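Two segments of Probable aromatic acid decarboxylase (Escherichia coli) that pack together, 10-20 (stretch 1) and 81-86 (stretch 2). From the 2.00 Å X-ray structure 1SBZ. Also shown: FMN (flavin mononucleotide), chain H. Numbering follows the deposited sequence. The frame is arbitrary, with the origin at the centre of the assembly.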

# COMPACT_ATOMS: atom_id res chain seq x y z
N ALA D 10 28.75 -15.69 0.57
CA ALA D 10 28.39 -15.74 -0.84
C ALA D 10 29.66 -15.95 -1.65
O ALA D 10 30.75 -15.53 -1.26
N THR D 11 29.53 -16.62 -2.79
CA THR D 11 30.68 -16.78 -3.65
C THR D 11 31.16 -15.37 -4.04
O THR D 11 30.35 -14.47 -4.25
N GLY D 12 32.47 -15.16 -4.04
CA GLY D 12 33.00 -13.83 -4.25
C GLY D 12 33.89 -13.36 -3.13
O GLY D 12 34.06 -12.15 -2.93
N ALA D 13 34.49 -14.30 -2.39
CA ALA D 13 35.47 -13.96 -1.36
C ALA D 13 36.67 -13.16 -1.89
O ALA D 13 37.19 -12.30 -1.18
N PRO D 14 37.13 -13.42 -3.13
CA PRO D 14 38.18 -12.61 -3.74
C PRO D 14 37.88 -11.11 -3.78
O PRO D 14 38.81 -10.31 -3.72
N LEU D 15 36.60 -10.75 -3.87
CA LEU D 15 36.15 -9.35 -3.80
C LEU D 15 36.46 -8.74 -2.43
O LEU D 15 36.92 -7.61 -2.35
N GLY D 16 36.19 -9.50 -1.37
CA GLY D 16 36.46 -9.05 0.00
C GLY D 16 37.94 -8.88 0.28
O GLY D 16 38.37 -7.85 0.81
N VAL D 17 38.72 -9.89 -0.09
CA VAL D 17 40.18 -9.86 0.09
C VAL D 17 40.82 -8.68 -0.65
O VAL D 17 41.66 -7.98 -0.10
N ALA D 18 40.39 -8.45 -1.90
CA ALA D 18 40.92 -7.37 -2.71
C ALA D 18 40.58 -5.99 -2.13
O ALA D 18 41.41 -5.09 -2.14
N LEU D 19 39.35 -5.83 -1.63
CA LEU D 19 38.95 -4.58 -0.99
C LEU D 19 39.77 -4.33 0.28
O LEU D 19 40.19 -3.20 0.55
N LEU D 20 39.98 -5.39 1.06
CA LEU D 20 40.80 -5.32 2.27
C LEU D 20 42.25 -5.01 1.96
O LEU D 20 42.90 -4.26 2.70
N MSE D 81 30.15 1.10 6.88
CA MSE D 81 30.32 -0.34 6.80
C MSE D 81 30.12 -0.83 5.37
O MSE D 81 29.26 -0.33 4.66
N ILE D 82 30.94 -1.80 4.96
CA ILE D 82 30.77 -2.49 3.69
C ILE D 82 30.60 -3.97 3.98
O ILE D 82 31.37 -4.54 4.76
N VAL D 83 29.61 -4.61 3.37
CA VAL D 83 29.49 -6.06 3.45
C VAL D 83 29.79 -6.62 2.07
O VAL D 83 29.05 -6.35 1.12
N ILE D 84 30.89 -7.38 1.96
CA ILE D 84 31.43 -7.79 0.66
C ILE D 84 32.10 -9.18 0.67
O ILE D 84 33.11 -9.38 1.35
N PRO D 85 31.53 -10.15 -0.06
CA PRO D 85 30.21 -10.01 -0.68
C PRO D 85 29.14 -10.17 0.39
O PRO D 85 29.45 -10.63 1.51
N CYS D 86 27.91 -9.79 0.07
CA CYS D 86 26.79 -9.93 0.99
C CYS D 86 25.86 -11.03 0.48
O CYS D 86 25.34 -10.96 -0.64

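A proline preceded by a cis peptide bond has the most surface covered in this contact, and its partners are mostly backbone rather than side chain. Pro85, its ring puckered C-gamma endo, points toward the loop that leads into the helix and is met there by carbonyl groups: Ala10 O lies 3.3 Å from Pro85 CG, and Gly12 O lies 3.3 Å from Pro85 CD. The ring's apolar surface also meets a methyl group, with Ala10 CB 4.0 Å from Pro85 CG. No hydrogen bond crosses between the stretches, so the contact rests on van der Waals packing, carbonyl oxygens against the proline ring included.

Two glycines lie on the helix side of the contact, for different reasons. At Gly12 the phi/psi pair of 123/25 would jam a CB against the carbonyl oxygen of the residue before, which by itself calls for glycine; a CB would also be crowded by Leu15 CD1, 3.1 Å from its ideal position. Gly16 answers a different need. Its CA stands 5.2 Å from the CA of Ile84, and Gly16 CA approaches Ile84 O to 3.6 Å; an ideal CB on Gly16 would lie only 2.9 Å from Ile84 O, a clash. The first glycine is thus set by its own backbone angles, the second by the chain it faces.

Further along, the helix offers leucines on the side facing the other stretch. Leu15, in the m,t rotamer, points toward the other stretch, and its CB packs 3.9 Å from Ile84 CG1. Its carbonyl is close as well, with Leu15 O 3.6 Å from Ile84 CD1, while that same oxygen accepts the helical hydrogen bond from Leu19 N at 3.1 Å. One turn later, Leu19 also points toward the other stretch, with chi1 t and chi2 between wells at 134°. Its CD1 touches two isoleucines, lying 3.8 Å from Ile84 CD1 and 4.0 Å from Ile82 CD1. Ile84 is extended, t at both chi angles, so its CD1 reaches the helix between the two leucines; Ile82 is m,t and also points toward the helix. Side chains alternate along this stretch: Ile82 and Ile84 point toward the helix, whereas Met81, a selenomethionine, and Val83 make no contact with it. On the helix, Val17 points away, and Ala18 and Leu20 point sideways; none of the three touches stretch 2.

The polar work is done at the loop. Thr11, with chi1 t, points its CB away from stretch 2, and its OG1 is hydrogen-bonded elsewhere in the structure. Its backbone Thr11 N donates to FMN O4 at 3.3 Å, and Ala10 CA comes within 3.5 Å of FMN C4A, so the loop that receives the proline also borders the flavin. The close packing has a polar cost: Thr11 O and Ile84 O are buried without a partner in the model. The rule to read is a proline set against loop carbonyls, a glycine where the helix meets the turn, and leucine–isoleucine packing beyond.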

# COMPACT_ATOMS: atom_id res chain seq x y z
CB ALA D 10 27.69 -14.46 -1.27
CB THR D 11 30.38 -17.72 -4.85
OG1 THR D 11 31.53 -17.78 -5.70
CG2 THR D 11 29.28 -17.16 -5.75
CB ALA D 13 35.94 -15.21 -0.61
CB PRO D 14 38.26 -13.16 -5.17
CG PRO D 14 37.84 -14.57 -5.03
CD PRO D 14 36.74 -14.54 -4.02
CB LEU D 15 34.64 -9.24 -4.07
CG LEU D 15 34.10 -9.71 -5.42
CD1 LEU D 15 32.61 -10.01 -5.34
CD2 LEU D 15 34.40 -8.67 -6.51
CB VAL D 17 40.85 -11.19 -0.35
CG1 VAL D 17 42.37 -11.14 -0.12
CG2 VAL D 17 40.23 -12.36 0.39
CB ALA D 18 40.44 -7.48 -4.14
CB LEU D 19 37.45 -4.56 -0.71
CG LEU D 19 36.87 -3.37 0.07
CD1 LEU D 19 35.61 -2.84 -0.61
CD2 LEU D 19 36.58 -3.76 1.51
CB LEU D 20 40.70 -6.61 3.09
CG LEU D 20 39.48 -6.84 3.97
CD1 LEU D 20 39.48 -8.27 4.48
CD2 LEU D 20 39.44 -5.86 5.14
CB MSE D 81 29.33 -1.04 7.74
CG MSE D 81 29.34 -2.57 7.71
SE MSE D 81 28.29 -3.32 9.17
CE MSE D 81 28.67 -5.18 8.89
CB ILE D 82 32.01 -2.28 2.76
CG1 ILE D 82 32.31 -0.79 2.59
CG2 ILE D 82 31.79 -2.94 1.39
CD1 ILE D 82 33.70 -0.48 2.05
CB VAL D 83 28.10 -6.52 3.95
CG1 VAL D 83 28.08 -8.03 4.19
CG2 VAL D 83 27.70 -5.76 5.23
CB ILE D 84 32.41 -6.69 0.14
CG1 ILE D 84 32.97 -7.07 -1.24
CG2 ILE D 84 33.53 -6.39 1.18
CD1 ILE D 84 33.78 -5.95 -1.89
CB PRO D 85 30.14 -11.22 -1.62
CG PRO D 85 30.99 -12.26 -0.92
CD PRO D 85 32.12 -11.48 -0.29
CB CYS D 86 26.06 -8.60 1.16
SG CYS D 86 24.65 -8.65 2.29
N1 FMN H . 24.45 -17.58 -0.67
C2 FMN H . 24.03 -16.49 -1.40
O2 FMN H . 23.09 -15.83 -0.96
N3 FMN H . 24.67 -16.16 -2.58
C4 FMN H . 25.73 -16.93 -3.03
O4 FMN H . 26.44 -16.48 -3.93
C4A FMN H . 26.15 -18.04 -2.28
N5 FMN H . 27.21 -18.84 -2.69
C5A FMN H . 27.61 -19.93 -1.93
C6 FMN H . 28.69 -20.72 -2.34
C7 FMN H . 29.10 -21.82 -1.57
C7M FMN H . 30.46 -22.41 -1.85
C8 FMN H . 28.43 -22.13 -0.38
C8M FMN H . 28.99 -23.13 0.60
C9 FMN H . 27.37 -21.33 0.03
C9A FMN H . 26.95 -20.23 -0.74
N10 FMN H . 25.88 -19.45 -0.32
C10 FMN H . 25.49 -18.36 -1.09
C1' FMN H . 25.00 -19.92 0.80
C2' FMN H . 25.35 -19.17 2.08
O2' FMN H . 26.72 -19.36 2.37
C3' FMN H . 24.46 -19.58 3.26
O3' FMN H . 23.15 -19.08 3.07
C4' FMN H . 25.00 -19.14 4.63
O4' FMN H . 24.07 -19.41 5.66
C5' FMN H . 25.33 -17.65 4.68
O5' FMN H . 25.61 -17.26 6.01
P FMN H . 26.38 -15.88 6.27
O1P FMN H . 27.81 -16.07 5.81
O2P FMN H . 26.30 -15.59 7.74
O3P FMN H . 25.71 -14.78 5.47